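Local coordinates for acetyltransferase, GNAT family (Streptococcus pneumoniae, PDB 2ATR), which probably transfers the acetyl group of acetyl-coenzyme A to an acceptor not yet identified, as members of the GNAT acetyltransferase family do, at residues 20-25 and 71-76; 32-37 and 56-61; 86-91 and 118-123; 90-95 and 99-104. All coordinates share one frame; numbering follows the deposited sequence.

Interaction 1. Residues 20-25 and 71-76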
loop_
_atom_site.group_PDB
_atom_site.type_symbol
_atom_site.label_atom_id
_atom_site.label_comp_id
_atom_site.label_asym_id
_atom_site.label_seq_id
_atom_site.Cartn_x
_atom_site.Cartn_y
_atom_site.Cartn_z
ATOM N N GLN A 20 -5.646 12.333 -3.291
ATOM C CA GLN A 20 -6.872 13.182 -3.165
ATOM C C GLN A 20 -8.116 12.354 -2.871
ATOM O O GLN A 20 -8.895 12.690 -1.993
ATOM C CB GLN A 20 -7.102 14.063 -4.419
ATOM C CG GLN A 20 -6.181 15.249 -4.456
ATOM C CD GLN A 20 -5.999 15.922 -5.827
ATOM O OE1 GLN A 20 -6.375 15.402 -6.883
ATOM N NE2 GLN A 20 -5.350 17.081 -5.802
ATOM N N ALA A 21 -8.297 11.254 -3.588
ATOM C CA ALA A 21 -9.473 10.400 -3.417
ATOM C C ALA A 21 -9.593 9.841 -2.013
ATOM O O ALA A 21 -10.602 9.186 -1.675
ATOM C CB ALA A 21 -9.429 9.267 -4.415
ATOM N N VAL A 22 -8.557 10.049 -1.202
ATOM C CA VAL A 22 -8.593 9.555 0.173
ATOM C C VAL A 22 -8.400 10.511 1.412
ATOM O O VAL A 22 -8.325 9.976 2.509
ATOM C CB VAL A 22 -7.778 8.200 0.369
ATOM C CG1 VAL A 22 -8.355 7.057 -0.470
ATOM C CG2 VAL A 22 -6.315 8.384 0.129
ATOM N N GLY A 23 -8.208 11.849 1.297
ATOM C CA GLY A 23 -7.034 12.516 0.643
ATOM C C GLY A 23 -5.961 12.504 1.772
ATOM O O GLY A 23 -5.344 11.431 1.995
ATOM N N TRP A 24 -5.627 13.661 2.460
ATOM C CA TRP A 24 -4.830 14.763 1.835
ATOM C C TRP A 24 -4.429 15.896 2.922
ATOM O O TRP A 24 -5.355 16.352 3.654
ATOM C CB TRP A 24 -5.596 15.499 0.689
ATOM C CG TRP A 24 -4.755 16.549 -0.144
ATOM C CD1 TRP A 24 -4.993 16.897 -1.444
ATOM C CD2 TRP A 24 -3.597 17.353 0.263
ATOM N NE1 TRP A 24 -4.082 17.844 -1.875
ATOM C CE2 TRP A 24 -3.214 18.137 -0.854
ATOM C CE3 TRP A 24 -2.854 17.487 1.453
ATOM C CZ2 TRP A 24 -2.118 19.027 -0.817
ATOM C CZ3 TRP A 24 -1.751 18.370 1.492
ATOM C CH2 TRP A 24 -1.400 19.125 0.362
ATOM N N THR A 25 -3.045 16.137 3.060
ATOM C CA THR A 25 -2.331 15.425 4.379
ATOM C C THR A 25 -1.290 14.232 4.214
ATOM O O THR A 25 -1.700 13.082 3.920
ATOM C CB THR A 25 -3.394 15.065 5.485
ATOM O OG1 THR A 25 -4.539 14.384 4.887
ATOM C CG2 THR A 25 -3.881 16.416 6.216
ATOM N N ASP A 71 1.389 2.503 1.140
ATOM C CA ASP A 71 0.112 3.007 0.559
ATOM C C ASP A 71 -0.558 1.863 -0.145
ATOM O O ASP A 71 0.107 1.094 -0.878
ATOM C CB ASP A 71 0.301 4.160 -0.475
ATOM C CG ASP A 71 1.015 5.377 0.086
ATOM O OD1 ASP A 71 0.801 5.754 1.267
ATOM O OD2 ASP A 71 1.784 5.992 -0.682
ATOM N N LEU A 72 -1.843 1.689 0.106
ATOM C CA LEU A 72 -2.690 0.843 -0.712
ATOM C C LEU A 72 -3.993 1.601 -1.004
ATOM O O LEU A 72 -4.808 1.847 -0.088
ATOM C CB LEU A 72 -3.012 -0.482 -0.033
ATOM C CG LEU A 72 -3.877 -1.487 -0.805
ATOM C CD1 LEU A 72 -3.213 -1.855 -2.154
ATOM C CD2 LEU A 72 -4.149 -2.762 0.008
ATOM N N ILE A 73 -4.184 1.972 -2.260
ATOM C CA ILE A 73 -5.315 2.835 -2.618
ATOM C C ILE A 73 -6.009 2.231 -3.805
ATOM O O ILE A 73 -5.347 1.877 -4.780
ATOM C CB ILE A 73 -4.874 4.280 -2.998
ATOM C CG1 ILE A 73 -4.170 4.950 -1.827
ATOM C CG2 ILE A 73 -6.087 5.122 -3.429
ATOM C CD1 ILE A 73 -3.483 6.222 -2.174
ATOM N N VAL A 74 -7.323 2.051 -3.696
ATOM C CA VAL A 74 -8.188 1.865 -4.853
ATOM C C VAL A 74 -9.253 3.005 -4.817
ATOM O O VAL A 74 -9.747 3.394 -3.731
ATOM C CB VAL A 74 -8.870 0.501 -4.871
ATOM C CG1 VAL A 74 -9.715 0.337 -6.162
ATOM C CG2 VAL A 74 -7.856 -0.620 -4.809
ATOM N N LEU A 75 -9.549 3.586 -5.983
ATOM C CA LEU A 75 -10.717 4.513 -6.065
ATOM C C LEU A 75 -11.939 3.858 -5.487
ATOM O O LEU A 75 -12.282 2.711 -5.866
ATOM C CB LEU A 75 -11.010 4.977 -7.493
ATOM C CG LEU A 75 -9.940 5.844 -8.117
ATOM C CD1 LEU A 75 -10.240 6.066 -9.649
ATOM C CD2 LEU A 75 -9.764 7.204 -7.349
ATOM N N PRO A 76 -12.575 4.558 -4.509
ATOM C CA PRO A 76 -13.670 4.021 -3.742
ATOM C C PRO A 76 -14.786 3.697 -4.652
ATOM O O PRO A 76 -15.714 3.044 -4.236
ATOM C CB PRO A 76 -14.051 5.175 -2.778
ATOM C CG PRO A 76 -12.811 5.967 -2.660
ATOM C CD PRO A 76 -12.215 5.922 -4.051
#
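Ala21 and Val22, the two central residues of a type I turn that runs from Gln20 to Gly23, come alongside the end of strand 66-74. The backbones keep their distance: the CA atoms of Ala21 and Leu75 are 6.6 Å apart, and those of Val22 and Ile73 8.0 Å. No hydrogen bond spans this separation, and side chains fill it. At the turn, the CB bonds of both residues point toward the strand. Ala21 CB meets Leu75 CD2 at 3.6 Å, although Leu75 sets out from its backbone in the other direction; with chi1 at -66° its CG lies beside the backbone N, opposite the carbonyl carbon, and the CD2 branch turns back to the alanine methyl. Beyond the strand, where the chain leaves the sheet, the ring of Pro76 approaches the same residue, its CG standing 4.0 Å from the carbonyl O of Ala21. Further along the turn, Val22 CG1 touches Ile73 CG2 at 4.2 Å, a looser meeting of methyl groups. Ile73 also lies against Leu18 and Tyr19 of helix 12-20, and Leu75 against Leu18, so the turn extends the cover that this helix gives one face of the GNAT sheet; Leu72 and Val74 serve the other face, against helix 83-92. With methyl groups and a proline ring as its main elements, the contact has little directional chemistry. Between these two segments the fit rests on shape rather than on hydrogen bonds, at the edge of the fold, with Ile73 as its buried inner member.

Interaction 2. Residues 32-37 and 56-61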
loop_
_atom_site.group_PDB
_atom_site.type_symbol
_atom_site.label_atom_id
_atom_site.label_comp_id
_atom_site.label_asym_id
_atom_site.label_seq_id
_atom_site.Cartn_x
_atom_site.Cartn_y
_atom_site.Cartn_z
ATOM N N GLU A 32 4.356 18.190 -0.213
ATOM C CA GLU A 32 4.631 16.779 -0.190
ATOM C C GLU A 32 6.103 16.295 0.042
ATOM O O GLU A 32 7.033 16.427 -0.773
ATOM C CB GLU A 32 3.961 16.031 -1.341
ATOM C CG GLU A 32 2.480 15.970 -1.190
ATOM C CD GLU A 32 1.800 17.217 -1.818
ATOM O OE1 GLU A 32 2.515 18.165 -2.273
ATOM O OE2 GLU A 32 0.560 17.230 -1.872
HETATM N N MSE A 33 6.263 15.774 1.242
HETATM C CA MSE A 33 7.030 14.546 1.420
HETATM C C MSE A 33 6.785 13.511 0.306
HETATM O O MSE A 33 7.699 12.791 -0.087
HETATM C CB MSE A 33 6.631 13.995 2.794
HETATM C CG MSE A 33 7.082 14.941 3.954
HETATM SE SE MSE A 33 8.901 15.218 3.997
HETATM C CE MSE A 33 9.048 16.790 3.137
ATOM N N LEU A 34 5.549 13.454 -0.189
ATOM C CA LEU A 34 5.107 12.389 -1.081
ATOM C C LEU A 34 5.854 12.372 -2.426
ATOM O O LEU A 34 6.316 11.310 -2.876
ATOM C CB LEU A 34 3.579 12.424 -1.252
ATOM C CG LEU A 34 2.903 11.431 -2.186
ATOM C CD1 LEU A 34 3.276 9.980 -1.831
ATOM C CD2 LEU A 34 1.394 11.668 -2.094
ATOM N N GLU A 35 6.035 13.549 -3.020
ATOM C CA GLU A 35 6.867 13.682 -4.228
ATOM C C GLU A 35 8.249 13.056 -4.030
ATOM O O GLU A 35 8.696 12.223 -4.808
ATOM C CB GLU A 35 7.011 15.165 -4.585
ATOM C CG GLU A 35 7.173 15.421 -6.053
ATOM C CD GLU A 35 6.921 16.895 -6.393
ATOM O OE1 GLU A 35 7.354 17.777 -5.599
ATOM O OE2 GLU A 35 6.280 17.153 -7.443
ATOM N N GLN A 36 8.898 13.423 -2.933
ATOM C CA GLN A 36 10.159 12.830 -2.549
ATOM C C GLN A 36 10.041 11.333 -2.231
ATOM O O GLN A 36 10.876 10.559 -2.668
ATOM C CB GLN A 36 10.784 13.607 -1.372
ATOM C CG GLN A 36 11.118 15.084 -1.671
ATOM C CD GLN A 36 12.169 15.215 -2.753
ATOM O OE1 GLN A 36 11.849 15.489 -3.907
ATOM N NE2 GLN A 36 13.436 15.011 -2.391
ATOM N N ALA A 37 8.999 10.931 -1.485
ATOM C CA ALA A 37 8.797 9.507 -1.118
ATOM C C ALA A 37 8.767 8.557 -2.326
ATOM O O ALA A 37 9.382 7.484 -2.299
ATOM C CB ALA A 37 7.528 9.328 -0.293
ATOM N N LEU A 56 -3.211 2.071 -6.532
ATOM C CA LEU A 56 -1.775 2.119 -6.337
ATOM C C LEU A 56 -1.411 1.271 -5.093
ATOM O O LEU A 56 -2.188 1.197 -4.144
ATOM C CB LEU A 56 -1.294 3.589 -6.183
ATOM C CG LEU A 56 0.130 3.954 -5.727
ATOM C CD1 LEU A 56 0.564 5.341 -6.264
ATOM C CD2 LEU A 56 0.224 3.905 -4.156
ATOM N N ILE A 57 -0.264 0.619 -5.139
ATOM C CA ILE A 57 0.366 0.048 -3.907
ATOM C C ILE A 57 1.791 0.546 -3.885
ATOM O O ILE A 57 2.415 0.677 -4.936
ATOM C CB ILE A 57 0.247 -1.502 -3.762
ATOM C CG1 ILE A 57 0.815 -2.014 -2.367
ATOM C CG2 ILE A 57 0.960 -2.196 -4.956
ATOM C CD1 ILE A 57 0.447 -3.528 -2.103
ATOM N N ARG A 58 2.281 0.907 -2.701
ATOM C CA ARG A 58 3.621 1.394 -2.534
ATOM C C ARG A 58 4.247 0.742 -1.282
ATOM O O ARG A 58 3.744 0.841 -0.144
ATOM C CB ARG A 58 3.630 2.920 -2.377
ATOM C CG ARG A 58 4.965 3.549 -2.362
ATOM C CD ARG A 58 4.871 5.064 -2.542
ATOM N NE ARG A 58 4.448 5.781 -1.329
ATOM C CZ ARG A 58 5.230 6.141 -0.316
ATOM N NH1 ARG A 58 6.515 5.763 -0.224
ATOM N NH2 ARG A 58 4.708 6.854 0.661
ATOM N N LEU A 59 5.349 0.050 -1.513
ATOM C CA LEU A 59 6.079 -0.618 -0.421
ATOM C C LEU A 59 7.339 0.125 -0.122
ATOM O O LEU A 59 7.952 0.672 -1.026
ATOM C CB LEU A 59 6.422 -2.047 -0.820
ATOM C CG LEU A 59 5.368 -3.017 -1.328
ATOM C CD1 LEU A 59 6.034 -4.366 -1.462
ATOM C CD2 LEU A 59 4.194 -3.103 -0.419
ATOM N N VAL A 60 7.740 0.123 1.154
ATOM C CA VAL A 60 8.931 0.807 1.658
ATOM C C VAL A 60 9.693 -0.098 2.643
ATOM O O VAL A 60 9.149 -1.113 3.110
ATOM C CB VAL A 60 8.600 2.163 2.384
ATOM C CG1 VAL A 60 7.914 3.158 1.391
ATOM C CG2 VAL A 60 7.769 1.939 3.647
ATOM N N GLY A 61 10.921 0.287 2.976
ATOM C CA GLY A 61 11.719 -0.515 3.924
ATOM C C GLY A 61 13.043 -0.859 3.308
ATOM O O GLY A 61 13.431 -0.280 2.290
#
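Across one face of the antiparallel part of the GNAT sheet, Arg58 of strand 52-61 reaches out to Ala37 and Leu34 on the short helix 33-38. The case illustrates how a buried arginine can have polar partners for its nitrogens while a methyl group covers one face of its plane. Arg58 leaves the strand toward the helix with CG anti to the backbone N (chi1 -173°), and a bend at chi3 of 77° turns the guanidinium group so that one of its faces lies under the methyl of Ala37. Ala37 CB is 3.9 Å from Arg58 CZ, so the methyl rests over the flat group itself. Leu34 adds a more distant, oblique contact through CD1, 4.2 Å from Arg58 NH2; its side chain also touches Tyr19 of helix 12-20, the neighbouring cover of this face. The charge is answered outside the two segments: NE forms a salt bridge with Asp71 OD2 on the adjacent strand 66-74, which probably stabilises the charged state in this enclosed setting. Arg58 NH1 is hydrogen-bonded to Ser41 OG, and that hydroxyl is bonded in turn to the carbonyl O of Ala37, so a single serine ties the arginine to the helix end. Within the helix, Ala37 N donates to Met33 O at 2.7 Å, holding the alanine in the turn from which its CB reaches Arg58 NH1 at 3.7 Å.

Interaction 3. Residues 86-91 and 118-123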
loop_
_atom_site.group_PDB
_atom_site.type_symbol
_atom_site.label_atom_id
_atom_site.label_comp_id
_atom_site.label_asym_id
_atom_site.label_seq_id
_atom_site.Cartn_x
_atom_site.Cartn_y
_atom_site.Cartn_z
ATOM N N SER A 86 -5.043 -8.079 -6.007
ATOM C CA SER A 86 -4.133 -8.109 -7.113
ATOM C C SER A 86 -2.917 -7.278 -6.837
ATOM O O SER A 86 -1.820 -7.760 -7.026
ATOM C CB SER A 86 -4.861 -7.608 -8.382
ATOM O OG SER A 86 -5.947 -8.474 -8.613
ATOM N N LEU A 87 -3.127 -6.028 -6.399
ATOM C CA LEU A 87 -2.020 -5.100 -6.067
ATOM C C LEU A 87 -1.052 -5.710 -4.989
ATOM O O LEU A 87 0.174 -5.740 -5.171
ATOM C CB LEU A 87 -2.577 -3.763 -5.599
ATOM C CG LEU A 87 -3.153 -2.838 -6.709
ATOM C CD1 LEU A 87 -3.812 -1.614 -6.021
ATOM C CD2 LEU A 87 -2.031 -2.393 -7.653
HETATM N N MSE A 88 -1.663 -6.227 -3.934
HETATM C CA MSE A 88 -0.977 -6.900 -2.825
HETATM C C MSE A 88 -0.178 -8.134 -3.305
HETATM O O MSE A 88 1.010 -8.294 -3.004
HETATM C CB MSE A 88 -2.026 -7.263 -1.733
HETATM C CG MSE A 88 -2.446 -6.055 -0.800
HETATM SE SE MSE A 88 -1.198 -5.514 0.420
HETATM C CE MSE A 88 -1.381 -6.908 1.585
ATOM N N LYS A 89 -0.826 -9.005 -4.066
ATOM C CA LYS A 89 -0.155 -10.239 -4.551
ATOM C C LYS A 89 1.012 -9.962 -5.477
ATOM O O LYS A 89 2.093 -10.551 -5.282
ATOM C CB LYS A 89 -1.166 -11.233 -5.144
ATOM C CG LYS A 89 -2.164 -11.767 -4.103
ATOM C CD LYS A 89 -3.323 -12.575 -4.758
ATOM C CE LYS A 89 -4.359 -12.985 -3.759
ATOM N NZ LYS A 89 -3.778 -13.656 -2.534
ATOM N N GLU A 90 0.862 -9.022 -6.413
ATOM C CA GLU A 90 2.018 -8.625 -7.269
ATOM C C GLU A 90 3.164 -7.914 -6.554
ATOM O O GLU A 90 4.350 -8.237 -6.787
ATOM C CB GLU A 90 1.612 -7.780 -8.471
ATOM C CG GLU A 90 0.605 -8.465 -9.412
ATOM C CD GLU A 90 1.120 -9.801 -9.972
ATOM O OE1 GLU A 90 2.332 -9.906 -10.271
ATOM O OE2 GLU A 90 0.309 -10.754 -10.090
ATOM N N ALA A 91 2.838 -6.923 -5.716
ATOM C CA ALA A 91 3.914 -6.201 -5.018
ATOM C C ALA A 91 4.642 -7.118 -4.038
ATOM O O ALA A 91 5.861 -7.180 -4.069
ATOM C CB ALA A 91 3.394 -4.944 -4.320
HETATM N N MSE A 118 -5.563 -11.559 3.110
HETATM C CA MSE A 118 -4.273 -11.504 2.433
HETATM C C MSE A 118 -3.208 -12.247 3.241
HETATM O O MSE A 118 -2.101 -12.324 2.805
HETATM C CB MSE A 118 -3.820 -10.055 2.155
HETATM C CG MSE A 118 -4.556 -9.294 1.045
HETATM SE SE MSE A 118 -4.661 -10.131 -0.591
HETATM C CE MSE A 118 -6.252 -10.669 -0.508
ATOM N N GLY A 119 -3.548 -12.816 4.405
ATOM C CA GLY A 119 -2.537 -13.589 5.172
ATOM C C GLY A 119 -1.856 -12.792 6.295
ATOM O O GLY A 119 -0.856 -13.238 6.863
ATOM N N PHE A 120 -2.372 -11.597 6.589
ATOM C CA PHE A 120 -1.865 -10.718 7.665
ATOM C C PHE A 120 -2.700 -10.933 8.926
ATOM O O PHE A 120 -3.891 -11.263 8.806
ATOM C CB PHE A 120 -1.938 -9.229 7.256
ATOM C CG PHE A 120 -0.840 -8.793 6.312
ATOM C CD1 PHE A 120 0.227 -7.997 6.787
ATOM C CD2 PHE A 120 -0.856 -9.184 4.934
ATOM C CE1 PHE A 120 1.259 -7.589 5.931
ATOM C CE2 PHE A 120 0.194 -8.818 4.073
ATOM C CZ PHE A 120 1.246 -7.980 4.563
ATOM N N GLU A 121 -2.073 -10.777 10.092
ATOM C CA GLU A 121 -2.718 -10.901 11.413
ATOM C C GLU A 121 -2.400 -9.665 12.252
ATOM O O GLU A 121 -1.324 -9.080 12.133
ATOM C CB GLU A 121 -2.248 -12.218 12.142
ATOM C CG GLU A 121 -2.997 -12.542 13.491
ATOM C CD GLU A 121 -4.511 -12.379 13.415
ATOM O OE1 GLU A 121 -5.143 -12.775 12.429
ATOM O OE2 GLU A 121 -5.068 -11.768 14.334
ATOM N N ILE A 122 -3.294 -9.290 13.124
ATOM C CA ILE A 122 -3.095 -8.087 13.956
ATOM C C ILE A 122 -2.015 -8.366 15.015
ATOM O O ILE A 122 -1.891 -9.501 15.488
ATOM C CB ILE A 122 -4.400 -7.536 14.560
ATOM C CG1 ILE A 122 -5.000 -8.497 15.594
ATOM C CG2 ILE A 122 -5.465 -7.260 13.408
ATOM C CD1 ILE A 122 -6.292 -7.958 16.265
ATOM N N LEU A 123 -1.225 -7.342 15.352
ATOM C CA LEU A 123 -0.068 -7.554 16.235
ATOM C C LEU A 123 -0.435 -8.015 17.635
ATOM O O LEU A 123 0.331 -8.766 18.218
ATOM C CB LEU A 123 0.853 -6.344 16.326
ATOM C CG LEU A 123 1.758 -6.020 15.130
ATOM C CD1 LEU A 123 2.502 -4.631 15.337
ATOM C CD2 LEU A 123 2.688 -7.124 14.741
#
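Met88, a selenomethionine in this crystal, points from helix 83-92 toward the chain that follows helix 109-117, and the atoms along its side chain meet neighbours on both the sheet and the loop. Its CB lies 4.1 Å from the selenium of Met118, the other selenomethionine of the pair. CG turns to the sheet and packs on Leu72, while SE presses against Ile57 of strand 52-61. Bends at chi2 (-73°) and chi3 (-75°) then fold the chain back, so that CE returns to the loop. There it lies 3.5 Å from Phe120 CE2, approaching the ring obliquely, and 4.0 Å from Met118 CG. The two selenomethionines cross obliquely, with the methyl of Met88 beside the CB and CG of Met118. Between Met118 and Phe120 stands Gly119, whose positive phi of 97° closes helix 109-117 with a Schellman motif; this sharp exit from the helix separates two side chains that both return to Met88. In the GNAT fold this is where the helix after the fourth strand of the sheet packs beside the helix after the fifth, and Phe114 on helix 109-117 extends the same apolar layer around Met88. Phe120 in turn lies on Leu103 and Tyr115. On the outer flank, Lys89 crosses the side chain of Met118 at about a right angle, and a bend at its last torsion leaves NZ 4.1 Å from Met118 SE.

Interaction 4. Residues 90-95 and 99-104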
loop_
_atom_site.group_PDB
_atom_site.type_symbol
_atom_site.label_atom_id
_atom_site.label_comp_id
_atom_site.label_asym_id
_atom_site.label_seq_id
_atom_site.Cartn_x
_atom_site.Cartn_y
_atom_site.Cartn_z
ATOM N N GLU A 90 0.862 -9.022 -6.413
ATOM C CA GLU A 90 2.018 -8.625 -7.269
ATOM C C GLU A 90 3.164 -7.914 -6.554
ATOM O O GLU A 90 4.350 -8.237 -6.787
ATOM C CB GLU A 90 1.612 -7.780 -8.471
ATOM C CG GLU A 90 0.605 -8.465 -9.412
ATOM C CD GLU A 90 1.120 -9.801 -9.972
ATOM O OE1 GLU A 90 2.332 -9.906 -10.271
ATOM O OE2 GLU A 90 0.309 -10.754 -10.090
ATOM N N ALA A 91 2.838 -6.923 -5.716
ATOM C CA ALA A 91 3.914 -6.201 -5.018
ATOM C C ALA A 91 4.642 -7.118 -4.038
ATOM O O ALA A 91 5.861 -7.180 -4.069
ATOM C CB ALA A 91 3.394 -4.944 -4.320
ATOM N N LEU A 92 3.909 -7.863 -3.213
ATOM C CA LEU A 92 4.548 -8.687 -2.168
ATOM C C LEU A 92 5.281 -9.909 -2.747
ATOM O O LEU A 92 6.133 -10.480 -2.074
ATOM C CB LEU A 92 3.533 -9.139 -1.119
ATOM C CG LEU A 92 2.954 -8.025 -0.234
ATOM C CD1 LEU A 92 1.915 -8.628 0.632
ATOM C CD2 LEU A 92 4.096 -7.346 0.549
ATOM N N GLY A 93 4.926 -10.297 -3.983
ATOM C CA GLY A 93 5.599 -11.365 -4.718
ATOM C C GLY A 93 7.091 -11.132 -4.887
ATOM O O GLY A 93 7.901 -12.088 -4.995
ATOM N N ASN A 94 7.473 -9.860 -4.888
ATOM C CA ASN A 94 8.872 -9.487 -4.923
ATOM C C ASN A 94 9.589 -9.676 -3.598
ATOM O O ASN A 94 10.809 -9.581 -3.544
ATOM C CB ASN A 94 9.017 -8.045 -5.369
ATOM C CG ASN A 94 8.370 -7.803 -6.698
ATOM O OD1 ASN A 94 7.242 -7.287 -6.779
ATOM N ND2 ASN A 94 9.043 -8.226 -7.751
ATOM N N PHE A 95 8.846 -9.964 -2.531
ATOM C CA PHE A 95 9.439 -9.853 -1.204
ATOM C C PHE A 95 9.080 -11.008 -0.337
ATOM O O PHE A 95 9.016 -10.857 0.888
ATOM C CB PHE A 95 9.091 -8.508 -0.554
ATOM C CG PHE A 95 9.700 -7.335 -1.270
ATOM C CD1 PHE A 95 11.051 -7.057 -1.148
ATOM C CD2 PHE A 95 8.932 -6.528 -2.112
ATOM C CE1 PHE A 95 11.621 -6.042 -1.849
ATOM C CE2 PHE A 95 9.501 -5.481 -2.792
ATOM C CZ PHE A 95 10.844 -5.229 -2.651
ATOM N N TYR A 99 12.326 -10.845 5.775
ATOM C CA TYR A 99 12.161 -11.354 7.143
ATOM C C TYR A 99 10.806 -11.019 7.814
ATOM O O TYR A 99 10.064 -11.924 8.249
ATOM C CB TYR A 99 13.417 -11.084 8.049
ATOM C CG TYR A 99 13.232 -11.708 9.428
ATOM C CD1 TYR A 99 13.276 -13.094 9.607
ATOM C CD2 TYR A 99 12.936 -10.912 10.530
ATOM C CE1 TYR A 99 13.046 -13.671 10.870
ATOM C CE2 TYR A 99 12.685 -11.489 11.797
ATOM C CZ TYR A 99 12.744 -12.857 11.936
ATOM O OH TYR A 99 12.518 -13.409 13.178
ATOM N N GLN A 100 10.443 -9.741 7.850
ATOM C CA GLN A 100 9.135 -9.331 8.380
ATOM C C GLN A 100 8.465 -8.419 7.400
ATOM O O GLN A 100 9.109 -7.516 6.828
ATOM C CB GLN A 100 9.259 -8.593 9.715
ATOM C CG GLN A 100 9.742 -9.496 10.810
ATOM C CD GLN A 100 9.836 -8.777 12.112
ATOM O OE1 GLN A 100 10.561 -7.776 12.252
ATOM N NE2 GLN A 100 9.098 -9.265 13.083
ATOM N N VAL A 101 7.171 -8.657 7.181
ATOM C CA VAL A 101 6.414 -7.738 6.348
ATOM C C VAL A 101 5.230 -7.248 7.188
ATOM O O VAL A 101 4.507 -8.066 7.766
ATOM C CB VAL A 101 5.958 -8.407 5.053
ATOM C CG1 VAL A 101 5.128 -7.433 4.255
ATOM C CG2 VAL A 101 7.206 -8.882 4.216
ATOM N N GLN A 102 5.065 -5.922 7.272
ATOM C CA GLN A 102 4.063 -5.331 8.130
ATOM C C GLN A 102 3.299 -4.205 7.459
ATOM O O GLN A 102 3.644 -3.777 6.368
ATOM C CB GLN A 102 4.701 -4.820 9.434
ATOM C CG GLN A 102 5.349 -5.909 10.262
ATOM C CD GLN A 102 5.907 -5.364 11.542
ATOM O OE1 GLN A 102 5.176 -4.979 12.424
ATOM N NE2 GLN A 102 7.197 -5.297 11.628
ATOM N N LEU A 103 2.274 -3.718 8.149
ATOM C CA LEU A 103 1.425 -2.612 7.669
ATOM C C LEU A 103 0.689 -2.124 8.924
ATOM O O LEU A 103 0.667 -2.818 9.991
ATOM C CB LEU A 103 0.452 -3.044 6.555
ATOM C CG LEU A 103 -0.633 -4.122 6.766
ATOM C CD1 LEU A 103 -1.971 -3.537 7.305
ATOM C CD2 LEU A 103 -0.906 -4.776 5.444
ATOM N N ALA A 104 0.087 -0.944 8.802
ATOM C CA ALA A 104 -0.717 -0.384 9.925
ATOM C C ALA A 104 -2.024 0.078 9.250
ATOM O O ALA A 104 -1.998 0.664 8.157
ATOM C CB ALA A 104 0.017 0.813 10.606
#
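Val101, Leu92 and Phe95 join the helix to the second strand of a beta-alpha-beta unit, in which strand 66-74, helix 83-92 and strand 100-102 follow one another and the two strands lie side by side and parallel. Such a unit is part of the GNAT core, and here the contact lies near the end of the helix, where the chain turns back toward the sheet. Val101 contributes the most surface. Its CB points toward the helix, and with CG1 anti to the backbone N (chi1 178°) its two methyls diverge, one to each partner. CG1 takes the Leu92 side, reaching Leu92 CD2 at 3.8 Å. Leu92 also lies on Leu59 and Phe120, and Phe120 touches Val101 as well, so the leucine and the valine are parts of one apolar cluster. Phe95 takes part differently: although its CB bond points toward the strand, the ring runs away from it to Leu42, Leu59 and Val67, and what it offers Val101 is backbone. Local backbone bonds place it, with Phe95 N donating to Leu92 O at 2.8 Å and Asn94 N to Ala91 O at 3.2 Å. They leave Phe95 facing the strand, its CA 8.4 Å from that of Val101, and the second valine methyl, Val101 CG2, ends 4.3 Å from the carbonyl O of Phe95.

In the fold
Along the chain, interaction 2 is nested within the loop closed by interaction 1; interactions 3 and 4 follow, both starting from helix 83-92. The first two, with centres about 13 Å apart, lie on one face of the mixed sheet and meet through neighbouring strands 52-61 and 66-74, where Asp71 pairs with Arg58. The last two, centres about 7 Å apart, lie on the other face and share Glu90 and Ala91. Interactions 1 and 4 are the most distant, about 20 Å between centres. Side chains of alternating residues on strand 52-61, such as Arg58 and Ile57, serve opposite faces, so the layers on both sides of this GNAT sheet are tied to the same strands.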